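Local coordinates for protein triacylglycerol lipase (Clostridium botulinum, PDB 5AH1) that hydrolyses ester bonds as a zinc-binding alpha/beta-hydrolase lipase and also breaks down synthetic polyesters, at residues A[234-248]-A[355-368]. Sequence-based numbering, arbitrary orientation.
Sequences TTLSDLMPAKDLISY and IFYPTANLMGRYSR. With K (potassium ion), chain D.
Tyr366 lies against helix 235-239, with CB of Leu239 over one face of its ring, 3.9 Å from the ring centroid. This is a CH-pi contact between two excursions of the alpha/beta-hydrolase fold, both outside its central parallel sheet. Helix 235-239 and helix 357-363 cross almost perpendicularly, at 86°. At the crossing, Met363 runs past the first turn of helix 235-239. Met363 CG lies 3.5 Å from Thr235 OG1, and Met363 SD 3.9 Å from Leu236 CB. The bend at chi3 (-77°) folds Met363 CE back alongside its own helix, near Thr359 O, and leaves SD as the Met363 atom nearest Leu236 CB. Farther along, Leu236 CD1 meets Thr359 CG2 at 3.8 Å. Thr359 CG2 also approaches Tyr248 CZ, so Thr359 touches both helices of segment 234-248. Tyr248 OH donates to Ile355 O at 2.8 Å, from above the carbonyl plane. It also sits at the edge of the Phe356 ring, near CD1.

At the other end, Asp238 OD2 forms a salt bridge with Arg368 NH1, but the N-H points poorly and the hydrogen bond is weak. OD2 also bonds Thr310 OG1, and Arg368 NH2 bonds Pro374 O. The carbonyl oxygens of Ser237, Asp238 and Met240 bind a potassium ion. Thr234 caps the start of helix 235-239: its OG1 accepts from Leu236 N and is also bonded to Val386 O. One water joins the segments, accepting from Thr235 OG1 at 2.8 Å and donating to Met363 O and Tyr366 O.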
loop_
_atom_site.group_PDB
_atom_site.type_symbol
_atom_site.label_atom_id
_atom_site.label_comp_id
_atom_site.label_asym_id
_atom_site.label_seq_id
_atom_site.Cartn_x
_atom_site.Cartn_y
_atom_site.Cartn_z
ATOM N N THR A 234 10.737 4.444 -0.562
ATOM C CA THR A 234 11.172 4.317 -1.926
ATOM C C THR A 234 11.958 5.552 -2.314
ATOM O O THR A 234 11.550 6.681 -2.048
ATOM C CB THR A 234 9.997 4.125 -2.907
ATOM O OG1 THR A 234 10.520 4.276 -4.220
ATOM C CG2 THR A 234 8.842 5.119 -2.671
ATOM N N THR A 235 13.083 5.329 -2.984
ATOM C CA THR A 235 13.897 6.452 -3.430
ATOM C C THR A 235 13.243 7.227 -4.569
ATOM O O THR A 235 13.687 8.316 -4.890
ATOM C CB THR A 235 15.328 6.042 -3.798
ATOM O OG1 THR A 235 15.322 5.171 -4.930
ATOM C CG2 THR A 235 16.041 5.401 -2.613
ATOM N N LEU A 236 12.143 6.717 -5.113
ATOM C CA LEU A 236 11.356 7.508 -6.059
ATOM C C LEU A 236 10.839 8.776 -5.386
ATOM O O LEU A 236 10.844 9.863 -5.982
ATOM C CB LEU A 236 10.199 6.706 -6.649
ATOM C CG LEU A 236 9.412 7.413 -7.759
ATOM C CD1 LEU A 236 10.310 7.787 -8.930
ATOM C CD2 LEU A 236 8.277 6.534 -8.208
ATOM N N SER A 237 10.414 8.673 -4.129
ATOM C CA SER A 237 10.043 9.877 -3.411
ATOM C C SER A 237 11.279 10.731 -3.120
ATOM O O SER A 237 11.255 11.948 -3.331
ATOM C CB SER A 237 9.282 9.589 -2.125
ATOM O OG SER A 237 9.051 10.830 -1.483
ATOM N N ASP A 238 12.353 10.123 -2.628
ATOM C CA ASP A 238 13.555 10.878 -2.295
ATOM C C ASP A 238 14.025 11.758 -3.466
ATOM O O ASP A 238 14.392 12.912 -3.281
ATOM C CB ASP A 238 14.706 9.950 -1.936
ATOM C CG ASP A 238 14.462 9.111 -0.694
ATOM O OD1 ASP A 238 13.385 9.145 -0.098
ATOM O OD2 ASP A 238 15.383 8.357 -0.330
ATOM N N LEU A 239 14.004 11.202 -4.673
ATOM C CA LEU A 239 14.652 11.823 -5.811
ATOM C C LEU A 239 13.786 12.891 -6.511
ATOM O O LEU A 239 14.320 13.699 -7.271
ATOM C CB LEU A 239 15.162 10.774 -6.815
ATOM C CG LEU A 239 14.163 9.957 -7.637
ATOM C CD1 LEU A 239 13.742 10.680 -8.908
ATOM C CD2 LEU A 239 14.782 8.630 -7.982
ATOM N N MET A 240 12.473 12.883 -6.248
ATOM C CA MET A 240 11.500 13.776 -6.911
ATOM C C MET A 240 11.002 14.881 -5.993
ATOM O O MET A 240 10.771 14.642 -4.819
ATOM C CB MET A 240 10.251 12.988 -7.332
ATOM C CG MET A 240 10.450 12.016 -8.439
ATOM S SD MET A 240 8.881 11.475 -9.111
ATOM C CE MET A 240 8.428 12.873 -10.133
ATOM N N PRO A 241 10.770 16.094 -6.530
ATOM C CA PRO A 241 9.920 17.036 -5.794
ATOM C C PRO A 241 8.538 16.425 -5.576
ATOM O O PRO A 241 8.019 15.736 -6.459
ATOM C CB PRO A 241 9.836 18.251 -6.734
ATOM C CG PRO A 241 10.989 18.086 -7.680
ATOM C CD PRO A 241 11.143 16.613 -7.852
ATOM N N ALA A 242 7.954 16.661 -4.405
ATOM C CA ALA A 242 6.667 16.082 -4.065
ATOM C C ALA A 242 5.579 16.371 -5.102
ATOM O O ALA A 242 4.836 15.465 -5.491
ATOM C CB ALA A 242 6.231 16.558 -2.701
ATOM N N LYS A 243 5.461 17.632 -5.514
ATOM C CA LYS A 243 4.416 18.013 -6.456
ATOM C C LYS A 243 4.561 17.236 -7.753
ATOM O O LYS A 243 3.565 16.870 -8.389
ATOM C CB LYS A 243 4.464 19.529 -6.732
ATOM C CG LYS A 243 3.370 20.006 -7.661
ATOM C CD LYS A 243 3.458 21.510 -7.886
ATOM C CE LYS A 243 2.312 22.000 -8.756
ATOM N NZ LYS A 243 2.462 23.422 -9.144
ATOM N N ASP A 244 5.804 17.013 -8.168
ATOM C CA ASP A 244 6.048 16.298 -9.414
ATOM C C ASP A 244 5.679 14.824 -9.282
ATOM O O ASP A 244 5.163 14.240 -10.222
ATOM C CB ASP A 244 7.498 16.444 -9.852
ATOM C CG ASP A 244 7.836 17.861 -10.297
ATOM O OD1 ASP A 244 6.907 18.679 -10.511
ATOM O OD2 ASP A 244 9.034 18.148 -10.451
ATOM N N LEU A 245 5.954 14.227 -8.122
ATOM C CA LEU A 245 5.577 12.837 -7.891
ATOM C C LEU A 245 4.059 12.701 -7.956
ATOM O O LEU A 245 3.536 11.810 -8.621
ATOM C CB LEU A 245 6.117 12.347 -6.549
ATOM C CG LEU A 245 5.749 10.914 -6.158
ATOM C CD1 LEU A 245 6.020 9.921 -7.275
ATOM C CD2 LEU A 245 6.508 10.492 -4.911
ATOM N N ILE A 246 3.337 13.598 -7.292
ATOM C CA ILE A 246 1.882 13.538 -7.355
ATOM C C ILE A 246 1.381 13.739 -8.793
ATOM O O ILE A 246 0.513 13.012 -9.268
ATOM C CB ILE A 246 1.223 14.577 -6.415
ATOM C CG1 ILE A 246 1.608 14.338 -4.951
ATOM C CG2 ILE A 246 -0.294 14.545 -6.566
ATOM C CD1 ILE A 246 0.960 13.137 -4.341
ATOM N N SER A 247 1.941 14.714 -9.498
ATOM C CA SER A 247 1.518 15.001 -10.862
ATOM C C SER A 247 1.770 13.789 -11.772
ATOM O O SER A 247 0.904 13.394 -12.555
ATOM C CB SER A 247 2.226 16.253 -11.374
ATOM O OG SER A 247 1.674 16.655 -12.607
ATOM N N TYR A 248 2.949 13.190 -11.655
ATOM C CA TYR A 248 3.247 11.955 -12.361
ATOM C C TYR A 248 2.193 10.872 -12.096
ATOM O O TYR A 248 1.733 10.205 -13.023
ATOM C CB TYR A 248 4.631 11.429 -11.966
ATOM C CG TYR A 248 4.860 10.009 -12.416
ATOM C CD1 TYR A 248 5.115 9.713 -13.744
ATOM C CD2 TYR A 248 4.806 8.963 -11.510
ATOM C CE1 TYR A 248 5.305 8.410 -14.168
ATOM C CE2 TYR A 248 4.992 7.655 -11.918
ATOM C CZ TYR A 248 5.249 7.386 -13.250
ATOM O OH TYR A 248 5.435 6.068 -13.641
ATOM N N ILE A 355 5.125 3.023 -18.727
ATOM C CA ILE A 355 4.915 4.194 -17.876
ATOM C C ILE A 355 5.934 4.261 -16.732
ATOM O O ILE A 355 6.204 5.337 -16.197
ATOM C CB ILE A 355 3.455 4.234 -17.296
ATOM C CG1 ILE A 355 3.116 5.600 -16.719
ATOM C CG2 ILE A 355 3.255 3.231 -16.181
ATOM C CD1 ILE A 355 3.066 6.682 -17.713
ATOM N N PHE A 356 6.515 3.118 -16.386
ATOM C CA PHE A 356 7.488 3.033 -15.294
ATOM C C PHE A 356 8.929 2.993 -15.807
ATOM O O PHE A 356 9.851 2.825 -15.030
ATOM C CB PHE A 356 7.250 1.771 -14.443
ATOM C CG PHE A 356 5.944 1.753 -13.697
ATOM C CD1 PHE A 356 5.456 2.890 -13.088
ATOM C CD2 PHE A 356 5.216 0.579 -13.602
ATOM C CE1 PHE A 356 4.259 2.860 -12.398
ATOM C CE2 PHE A 356 4.016 0.542 -12.914
ATOM C CZ PHE A 356 3.536 1.687 -12.318
ATOM N N TYR A 357 9.149 3.127 -17.109
ATOM C CA TYR A 357 10.531 3.174 -17.581
ATOM C C TYR A 357 11.339 4.300 -16.906
ATOM O O TYR A 357 12.433 4.061 -16.407
ATOM C CB TYR A 357 10.615 3.321 -19.099
ATOM C CG TYR A 357 10.218 2.119 -19.938
ATOM C CD1 TYR A 357 9.954 0.873 -19.380
ATOM C CD2 TYR A 357 10.131 2.242 -21.318
ATOM C CE1 TYR A 357 9.597 -0.204 -20.180
ATOM C CE2 TYR A 357 9.776 1.178 -22.116
ATOM C CZ TYR A 357 9.525 -0.040 -21.554
ATOM O OH TYR A 357 9.176 -1.085 -22.378
ATOM N N PRO A 358 10.807 5.530 -16.879
ATOM C CA PRO A 358 11.663 6.580 -16.314
ATOM C C PRO A 358 11.840 6.459 -14.803
ATOM O O PRO A 358 12.916 6.769 -14.278
ATOM C CB PRO A 358 10.927 7.873 -16.678
ATOM C CG PRO A 358 9.534 7.475 -16.932
ATOM C CD PRO A 358 9.579 6.069 -17.478
ATOM N N THR A 359 10.802 6.012 -14.104
ATOM C CA THR A 359 10.869 5.869 -12.664
ATOM C C THR A 359 11.822 4.731 -12.293
ATOM O O THR A 359 12.657 4.882 -11.396
ATOM C CB THR A 359 9.474 5.652 -12.064
ATOM O OG1 THR A 359 8.825 4.574 -12.744
ATOM C CG2 THR A 359 8.629 6.913 -12.222
ATOM N N ALA A 360 11.710 3.594 -12.976
ATOM C CA ALA A 360 12.618 2.473 -12.748
ATOM C C ALA A 360 14.055 2.866 -13.044
ATOM O O ALA A 360 14.965 2.513 -12.311
ATOM C CB ALA A 360 12.224 1.297 -13.614
ATOM N N ASN A 361 14.262 3.594 -14.133
ATOM C CA ASN A 361 15.616 3.926 -14.539
ATOM C C ASN A 361 16.230 4.972 -13.603
ATOM O O ASN A 361 17.418 4.893 -13.292
ATOM C CB ASN A 361 15.641 4.334 -16.016
ATOM C CG ASN A 361 15.230 3.170 -16.935
ATOM O OD1 ASN A 361 15.279 1.998 -16.529
ATOM N ND2 ASN A 361 14.797 3.487 -18.153
ATOM N N LEU A 362 15.443 5.936 -13.133
ATOM C CA LEU A 362 15.990 6.888 -12.167
ATOM C C LEU A 362 16.303 6.247 -10.819
ATOM O O LEU A 362 17.365 6.475 -10.264
ATOM C CB LEU A 362 15.085 8.124 -12.010
ATOM C CG LEU A 362 15.119 9.122 -13.182
ATOM C CD1 LEU A 362 14.464 10.415 -12.789
ATOM C CD2 LEU A 362 16.540 9.406 -13.719
ATOM N N MET A 363 15.396 5.440 -10.285
ATOM C CA MET A 363 15.711 4.718 -9.064
ATOM C C MET A 363 16.913 3.794 -9.278
ATOM O O MET A 363 17.716 3.585 -8.381
ATOM C CB MET A 363 14.533 3.856 -8.615
ATOM C CG MET A 363 13.477 4.578 -7.810
ATOM S SD MET A 363 12.222 3.432 -7.158
ATOM C CE MET A 363 11.364 3.220 -8.652
ATOM N N GLY A 364 17.016 3.239 -10.483
ATOM C CA GLY A 364 18.044 2.264 -10.801
ATOM C C GLY A 364 19.452 2.825 -10.878
ATOM O O GLY A 364 20.406 2.068 -11.071
ATOM N N ARG A 365 19.592 4.137 -10.719
ATOM C CA ARG A 365 20.918 4.751 -10.672
ATOM C C ARG A 365 21.035 5.805 -9.579
ATOM O O ARG A 365 21.987 6.595 -9.562
ATOM C CB ARG A 365 21.268 5.374 -12.018
ATOM C CG ARG A 365 20.419 6.588 -12.396
ATOM C CD ARG A 365 20.625 6.950 -13.861
ATOM N NE ARG A 365 20.205 5.833 -14.698
ATOM C CZ ARG A 365 20.618 5.609 -15.936
ATOM N NH1 ARG A 365 21.482 6.440 -16.508
ATOM N NH2 ARG A 365 20.164 4.544 -16.592
ATOM N N TYR A 366 20.072 5.819 -8.663
ATOM C CA TYR A 366 20.049 6.822 -7.600
ATOM C C TYR A 366 20.786 6.344 -6.356
ATOM O O TYR A 366 20.404 5.351 -5.733
ATOM C CB TYR A 366 18.612 7.182 -7.236
ATOM C CG TYR A 366 18.492 8.254 -6.171
ATOM C CD1 TYR A 366 18.551 9.590 -6.502
ATOM C CD2 TYR A 366 18.322 7.932 -4.844
ATOM C CE1 TYR A 366 18.446 10.577 -5.531
ATOM C CE2 TYR A 366 18.201 8.896 -3.868
ATOM C CZ TYR A 366 18.263 10.215 -4.213
ATOM O OH TYR A 366 18.124 11.176 -3.238
ATOM N N SER A 367 21.841 7.079 -6.020
ATOM C CA SER A 367 22.598 6.885 -4.795
ATOM C C SER A 367 22.500 8.114 -3.922
ATOM O O SER A 367 22.107 9.194 -4.384
ATOM C CB SER A 367 24.064 6.638 -5.118
ATOM O OG SER A 367 24.209 5.427 -5.815
ATOM N N ARG A 368 22.875 7.955 -2.660
ATOM C CA ARG A 368 22.931 9.092 -1.750
ATOM C C ARG A 368 23.739 8.748 -0.514
ATOM O O ARG A 368 23.493 7.726 0.145
ATOM C CB ARG A 368 21.515 9.512 -1.330
ATOM C CG ARG A 368 21.481 10.764 -0.476
ATOM C CD ARG A 368 20.101 11.055 0.054
ATOM N NE ARG A 368 19.672 9.999 0.966
ATOM C CZ ARG A 368 18.434 9.553 1.084
ATOM N NH1 ARG A 368 17.465 10.061 0.340
ATOM N NH2 ARG A 368 18.173 8.579 1.936
HETATM K K K D . 12.267 14.425 -2.607
HETATM O O HOH W 1 17.774 4.110 -5.646
#